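Local structure of caspase Nc subunit 1 (Drosophila melanogaster, 2FP3) at residues A[88-93]-A[98-103]; A[252-257]-A[281-286]. The protein takes part, as an initiator cysteine protease, in the caspase activation cascade that carries out apoptosis, including steroid-driven cell death during insect metamorphosis. The protein carries 2 engineered substitutions. One frame throughout, in Å; residues are numbered along the deposited sequence.

Contact 1 of 2, residues A[88-93]-A[98-103]; sequences SLIHLF and FTIFPY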
loop_
_atom_site.group_PDB
_atom_site.type_symbol
_atom_site.label_atom_id
_atom_site.label_comp_id
_atom_site.label_asym_id
_atom_site.label_seq_id
_atom_site.Cartn_x
_atom_site.Cartn_y
_atom_site.Cartn_z
ATOM N N SER A 88 3.323 -12.299 1.449
ATOM C CA SER A 88 3.549 -11.506 2.649
ATOM C C SER A 88 2.413 -10.502 2.870
ATOM O O SER A 88 1.848 -10.417 3.962
ATOM C CB SER A 88 4.878 -10.755 2.539
ATOM O OG SER A 88 5.980 -11.648 2.458
ATOM N N LEU A 89 2.073 -9.742 1.833
ATOM C CA LEU A 89 1.012 -8.757 1.968
ATOM C C LEU A 89 -0.315 -9.417 2.312
ATOM O O LEU A 89 -1.007 -8.981 3.238
ATOM C CB LEU A 89 0.883 -7.930 0.687
ATOM C CG LEU A 89 2.034 -6.943 0.451
ATOM C CD1 LEU A 89 1.998 -6.428 -0.975
ATOM C CD2 LEU A 89 1.946 -5.802 1.451
ATOM N N ILE A 90 -0.677 -10.468 1.578
ATOM C CA ILE A 90 -1.933 -11.148 1.851
ATOM C C ILE A 90 -1.952 -11.651 3.287
ATOM O O ILE A 90 -2.884 -11.370 4.039
ATOM C CB ILE A 90 -2.170 -12.319 0.865
ATOM C CG1 ILE A 90 -2.513 -11.751 -0.513
ATOM C CG2 ILE A 90 -3.333 -13.200 1.342
ATOM C CD1 ILE A 90 -2.406 -12.759 -1.652
ATOM N N HIS A 91 -0.918 -12.379 3.678
ATOM C CA HIS A 91 -0.856 -12.883 5.041
ATOM C C HIS A 91 -1.056 -11.755 6.062
ATOM O O HIS A 91 -1.916 -11.841 6.940
ATOM C CB HIS A 91 0.491 -13.559 5.300
ATOM C CG HIS A 91 0.760 -13.801 6.751
ATOM N ND1 HIS A 91 0.023 -14.690 7.503
ATOM C CD2 HIS A 91 1.632 -13.218 7.604
ATOM C CE1 HIS A 91 0.428 -14.640 8.760
ATOM N NE2 HIS A 91 1.403 -13.754 8.847
ATOM N N LEU A 92 -0.254 -10.703 5.944
ATOM C CA LEU A 92 -0.332 -9.567 6.856
ATOM C C LEU A 92 -1.715 -8.932 6.948
ATOM O O LEU A 92 -2.194 -8.620 8.053
ATOM C CB LEU A 92 0.664 -8.482 6.442
ATOM C CG LEU A 92 0.491 -7.131 7.144
ATOM C CD1 LEU A 92 0.786 -7.293 8.618
ATOM C CD2 LEU A 92 1.429 -6.098 6.519
ATOM N N PHE A 93 -2.359 -8.723 5.801
ATOM C CA PHE A 93 -3.666 -8.095 5.832
ATOM C C PHE A 93 -4.799 -9.014 6.253
ATOM O O PHE A 93 -5.859 -8.538 6.677
ATOM C CB PHE A 93 -3.948 -7.367 4.509
ATOM C CG PHE A 93 -3.166 -6.087 4.375
ATOM C CD1 PHE A 93 -1.915 -6.076 3.766
ATOM C CD2 PHE A 93 -3.616 -4.920 4.989
ATOM C CE1 PHE A 93 -1.119 -4.933 3.780
ATOM C CE2 PHE A 93 -2.824 -3.767 5.009
ATOM C CZ PHE A 93 -1.569 -3.779 4.404
ATOM N N PHE A 98 -8.534 -7.523 6.901
ATOM C CA PHE A 98 -8.954 -6.741 5.743
ATOM C C PHE A 98 -9.604 -7.653 4.718
ATOM O O PHE A 98 -9.347 -8.855 4.692
ATOM C CB PHE A 98 -7.755 -6.081 5.038
ATOM C CG PHE A 98 -7.416 -4.712 5.541
ATOM C CD1 PHE A 98 -7.114 -3.698 4.645
ATOM C CD2 PHE A 98 -7.386 -4.437 6.904
ATOM C CE1 PHE A 98 -6.778 -2.420 5.090
ATOM C CE2 PHE A 98 -7.050 -3.155 7.368
ATOM C CZ PHE A 98 -6.745 -2.142 6.453
ATOM N N THR A 99 -10.448 -7.065 3.881
ATOM C CA THR A 99 -11.067 -7.791 2.793
ATOM C C THR A 99 -10.042 -7.531 1.681
ATOM O O THR A 99 -9.710 -6.380 1.396
ATOM C CB THR A 99 -12.433 -7.193 2.456
ATOM O OG1 THR A 99 -13.383 -7.670 3.415
ATOM C CG2 THR A 99 -12.872 -7.566 1.046
ATOM N N ILE A 100 -9.530 -8.597 1.078
ATOM C CA ILE A 100 -8.487 -8.486 0.063
ATOM C C ILE A 100 -8.844 -8.810 -1.391
ATOM O O ILE A 100 -9.425 -9.853 -1.683
ATOM C CB ILE A 100 -7.305 -9.381 0.469
ATOM C CG1 ILE A 100 -6.969 -9.131 1.942
ATOM C CG2 ILE A 100 -6.097 -9.105 -0.435
ATOM C CD1 ILE A 100 -5.939 -10.080 2.513
ATOM N N PHE A 101 -8.469 -7.916 -2.300
ATOM C CA PHE A 101 -8.712 -8.110 -3.733
ATOM C C PHE A 101 -7.345 -8.112 -4.425
ATOM O O PHE A 101 -6.803 -7.060 -4.781
ATOM C CB PHE A 101 -9.599 -6.992 -4.286
ATOM C CG PHE A 101 -10.952 -6.924 -3.639
ATOM C CD1 PHE A 101 -11.243 -5.933 -2.700
ATOM C CD2 PHE A 101 -11.934 -7.868 -3.949
ATOM C CE1 PHE A 101 -12.489 -5.877 -2.076
ATOM C CE2 PHE A 101 -13.189 -7.826 -3.329
ATOM C CZ PHE A 101 -13.467 -6.822 -2.386
ATOM N N PRO A 102 -6.767 -9.309 -4.613
ATOM C CA PRO A 102 -5.458 -9.479 -5.243
ATOM C C PRO A 102 -5.508 -9.786 -6.719
ATOM O O PRO A 102 -6.350 -10.554 -7.164
ATOM C CB PRO A 102 -4.870 -10.635 -4.455
ATOM C CG PRO A 102 -6.069 -11.551 -4.351
ATOM C CD PRO A 102 -7.242 -10.595 -4.060
ATOM N N TYR A 103 -4.590 -9.191 -7.471
ATOM C CA TYR A 103 -4.510 -9.427 -8.904
ATOM C C TYR A 103 -3.070 -9.610 -9.368
ATOM O O TYR A 103 -2.120 -9.156 -8.709
ATOM C CB TYR A 103 -5.147 -8.276 -9.680
ATOM C CG TYR A 103 -6.618 -8.078 -9.383
ATOM C CD1 TYR A 103 -7.033 -7.439 -8.219
ATOM C CD2 TYR A 103 -7.593 -8.521 -10.274
ATOM C CE1 TYR A 103 -8.384 -7.239 -7.952
ATOM C CE2 TYR A 103 -8.946 -8.327 -10.016
ATOM C CZ TYR A 103 -9.336 -7.680 -8.853
ATOM O OH TYR A 103 -10.677 -7.453 -8.606
#
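Phe93 and Phe98 meet both through backbone and through rings. The polar link is one main-chain hydrogen bond, Phe98 N to Phe93 O at 2.9 Å, nearly straight at 171° about the hydrogen; it joins the last turn of helix 82-95 to the beginning of segment 98-103, where the two CA atoms are 5.5 Å apart. Beside it the two rings pack. The two side chains lie alongside one another, pointing the same way, and form an edge-to-face pair with planes at 60° and centroids 5.2 Å apart. Phe93 CD2 sits over one face of the Phe98 ring, displaced toward its rim and 3.7 Å from Phe98 CD1. Phe93 CG stands anti to its own carbonyl carbon (chi1 -74°), which sets the ring alongside that of Phe98, while Leu92 CG covers part of one Phe93 face. The aliphatic contacts continue along the strand as it runs nearly antiparallel to the helix. Ile100 CD1 abuts both Phe93 CB, at 3.9 Å, and the backbone Ile90 O, with Ile90 CG2 a little farther off. Beyond it, Ile90 CD1 meets Pro102 CB at 4.3 Å on the more open margin. Strand 62-68, helix 82-95 and strand 98-103 make up a beta-alpha-beta crossover of the caspase sheet, with 98-103 hydrogen-bonded in parallel to 62-68. Ile90 and Phe93 also rest on Met66 and Leu64 of that strand, Phe98 reaches Val131 of strand 130-139, and Leu89 and Leu92 turn to Cys260 of helix 251-266.

Contact 2 of 2, residues A[252-257]-A[281-286]; sequences GSWYIQ and EAVGNK
Val283 packs its CG2 into the angle between Trp254 and the backbone of Tyr255, and this is the firm part of the contact. The methyl lies 3.6 Å from Trp254 CD1 and 4.1 Å from Tyr255 CA, where the two helices come closest, 5.9 Å between the CA atoms of Tyr255 and Val283. With CG1 at chi1 64°, CG2 falls anti to the backbone N of Val283 and is directed to the CD1 corner of the indole. Buried Tyr255 turns its own ring to Leu276 and Thr279 of helix 272-284, which adds to the packing between the helices. The outer side is looser. Past the end of that helix, in an inverse gamma turn centred on Asn285, the poorly ordered Lys286 bends its chain across the pyrrole part of Trp254. Its NZ stands 4.7 Å from the five-membered ring centroid, an off-centre cation-pi contact that, like the rest of this chain, is doubtful, because CE is modelled too close to Trp254 NE1. His246 also meets the indole. Side chain to side chain, Tyr255 is about 10 Å from Ala184, the altered residue at the inferred catalytic position. Two consecutive helices packed side by side like this belong to the C-terminal part of the caspase fold, equivalent to the small subunit of processed caspases.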
loop_
_atom_site.group_PDB
_atom_site.type_symbol
_atom_site.label_atom_id
_atom_site.label_comp_id
_atom_site.label_asym_id
_atom_site.label_seq_id
_atom_site.Cartn_x
_atom_site.Cartn_y
_atom_site.Cartn_z
ATOM N N GLY A 252 12.189 -2.554 -3.857
ATOM C CA GLY A 252 10.790 -2.508 -3.468
ATOM C C GLY A 252 10.385 -3.755 -2.697
ATOM O O GLY A 252 9.631 -3.683 -1.720
ATOM N N SER A 253 10.894 -4.905 -3.139
ATOM C CA SER A 253 10.602 -6.179 -2.491
ATOM C C SER A 253 11.154 -6.171 -1.072
ATOM O O SER A 253 10.543 -6.721 -0.157
ATOM C CB SER A 253 11.227 -7.335 -3.284
ATOM O OG SER A 253 10.680 -7.422 -4.593
ATOM N N TRP A 254 12.312 -5.540 -0.896
ATOM C CA TRP A 254 12.947 -5.445 0.413
ATOM C C TRP A 254 12.140 -4.470 1.269
ATOM O O TRP A 254 11.963 -4.670 2.471
ATOM C CB TRP A 254 14.388 -4.957 0.260
ATOM C CG TRP A 254 15.221 -5.213 1.466
ATOM C CD1 TRP A 254 15.870 -4.285 2.225
ATOM C CD2 TRP A 254 15.491 -6.485 2.069
ATOM N NE1 TRP A 254 16.529 -4.898 3.264
ATOM C CE2 TRP A 254 16.315 -6.249 3.191
ATOM C CE3 TRP A 254 15.119 -7.803 1.769
ATOM C CZ2 TRP A 254 16.772 -7.283 4.019
ATOM C CZ3 TRP A 254 15.574 -8.831 2.592
ATOM C CH2 TRP A 254 16.393 -8.563 3.702
ATOM N N TYR A 255 11.656 -3.408 0.630
ATOM C CA TYR A 255 10.826 -2.411 1.292
ATOM C C TYR A 255 9.567 -3.118 1.800
ATOM O O TYR A 255 9.203 -3.012 2.974
ATOM C CB TYR A 255 10.422 -1.326 0.293
ATOM C CG TYR A 255 9.397 -0.364 0.835
ATOM C CD1 TYR A 255 9.783 0.739 1.594
ATOM C CD2 TYR A 255 8.037 -0.553 0.594
ATOM C CE1 TYR A 255 8.846 1.635 2.093
ATOM C CE2 TYR A 255 7.087 0.338 1.093
ATOM C CZ TYR A 255 7.502 1.434 1.837
ATOM O OH TYR A 255 6.581 2.354 2.292
ATOM N N ILE A 256 8.909 -3.842 0.898
ATOM C CA ILE A 256 7.697 -4.582 1.229
ATOM C C ILE A 256 7.905 -5.595 2.346
ATOM O O ILE A 256 7.098 -5.676 3.278
ATOM C CB ILE A 256 7.148 -5.328 0.005
ATOM C CG1 ILE A 256 6.509 -4.336 -0.955
ATOM C CG2 ILE A 256 6.114 -6.354 0.434
ATOM C CD1 ILE A 256 6.064 -4.966 -2.240
ATOM N N GLN A 257 8.977 -6.374 2.255
ATOM C CA GLN A 257 9.239 -7.373 3.280
ATOM C C GLN A 257 9.453 -6.731 4.640
ATOM O O GLN A 257 8.861 -7.154 5.639
ATOM C CB GLN A 257 10.455 -8.223 2.901
ATOM C CG GLN A 257 10.240 -9.051 1.639
ATOM C CD GLN A 257 9.018 -9.952 1.730
ATOM O OE1 GLN A 257 8.180 -9.976 0.823
ATOM N NE2 GLN A 257 8.911 -10.700 2.824
ATOM N N GLU A 281 13.693 3.425 7.927
ATOM C CA GLU A 281 14.945 3.413 8.654
ATOM C C GLU A 281 15.570 2.034 8.512
ATOM O O GLU A 281 16.775 1.896 8.298
ATOM C CB GLU A 281 14.691 3.697 10.127
ATOM C CG GLU A 281 15.949 3.721 10.961
ATOM C CD GLU A 281 15.713 3.195 12.350
ATOM O OE1 GLU A 281 15.466 1.974 12.492
ATOM O OE2 GLU A 281 15.761 4.003 13.297
ATOM N N ALA A 282 14.724 1.016 8.635
ATOM C CA ALA A 282 15.147 -0.374 8.540
ATOM C C ALA A 282 15.701 -0.712 7.166
ATOM O O ALA A 282 16.855 -1.112 7.033
ATOM C CB ALA A 282 13.978 -1.280 8.860
ATOM N N VAL A 283 14.869 -0.548 6.145
ATOM C CA VAL A 283 15.271 -0.840 4.776
ATOM C C VAL A 283 16.514 -0.036 4.397
ATOM O O VAL A 283 17.293 -0.447 3.538
ATOM C CB VAL A 283 14.120 -0.519 3.785
ATOM C CG1 VAL A 283 13.823 0.973 3.799
ATOM C CG2 VAL A 283 14.476 -0.987 2.384
ATOM N N GLY A 284 16.701 1.105 5.055
ATOM C CA GLY A 284 17.844 1.950 4.765
ATOM C C GLY A 284 19.142 1.430 5.350
ATOM O O GLY A 284 20.147 1.320 4.650
ATOM N N ASN A 285 19.124 1.112 6.639
ATOM C CA ASN A 285 20.311 0.603 7.311
ATOM C C ASN A 285 20.640 -0.796 6.802
ATOM O O ASN A 285 20.214 -1.792 7.388
ATOM C CB ASN A 285 20.084 0.562 8.825
ATOM C CG ASN A 285 21.329 0.152 9.594
ATOM O OD1 ASN A 285 21.286 -0.043 10.810
ATOM N ND2 ASN A 285 22.448 0.026 8.889
ATOM N N LYS A 286 21.393 -0.869 5.710
ATOM C CA LYS A 286 21.766 -2.158 5.146
ATOM C C LYS A 286 22.838 -2.055 4.063
ATOM O O LYS A 286 23.813 -1.315 4.204
ATOM C CB LYS A 286 20.529 -2.861 4.582
ATOM C CG LYS A 286 19.891 -2.148 3.404
ATOM C CD LYS A 286 18.779 -2.983 2.800
ATOM C CE LYS A 286 19.278 -4.355 2.360
ATOM N NZ LYS A 286 20.331 -4.276 1.312
#

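Overall arrangement
Both contacts lie in the caspase domain, about 20 Å apart between centres, and follow one another along the chain. Contact 1 is the deeper, a buried helix-on-strand interface within one crossover of the sheet, where a backbone bond adds to phenylalanine and aliphatic packing. Contact 2 joins two helices farther from the chain centre; it has no hydrogen bond across its segments, buries less surface and passes from a buried valine methyl to a poorly ordered lysine. They share no element, yet helices 82-95 and 251-266 pack directly together: Leu89 CG lies 4.1 Å from Ile256 CG2, so helix 251-266 touches the helix of contact 1 on one hand and helix 272-284 on the other.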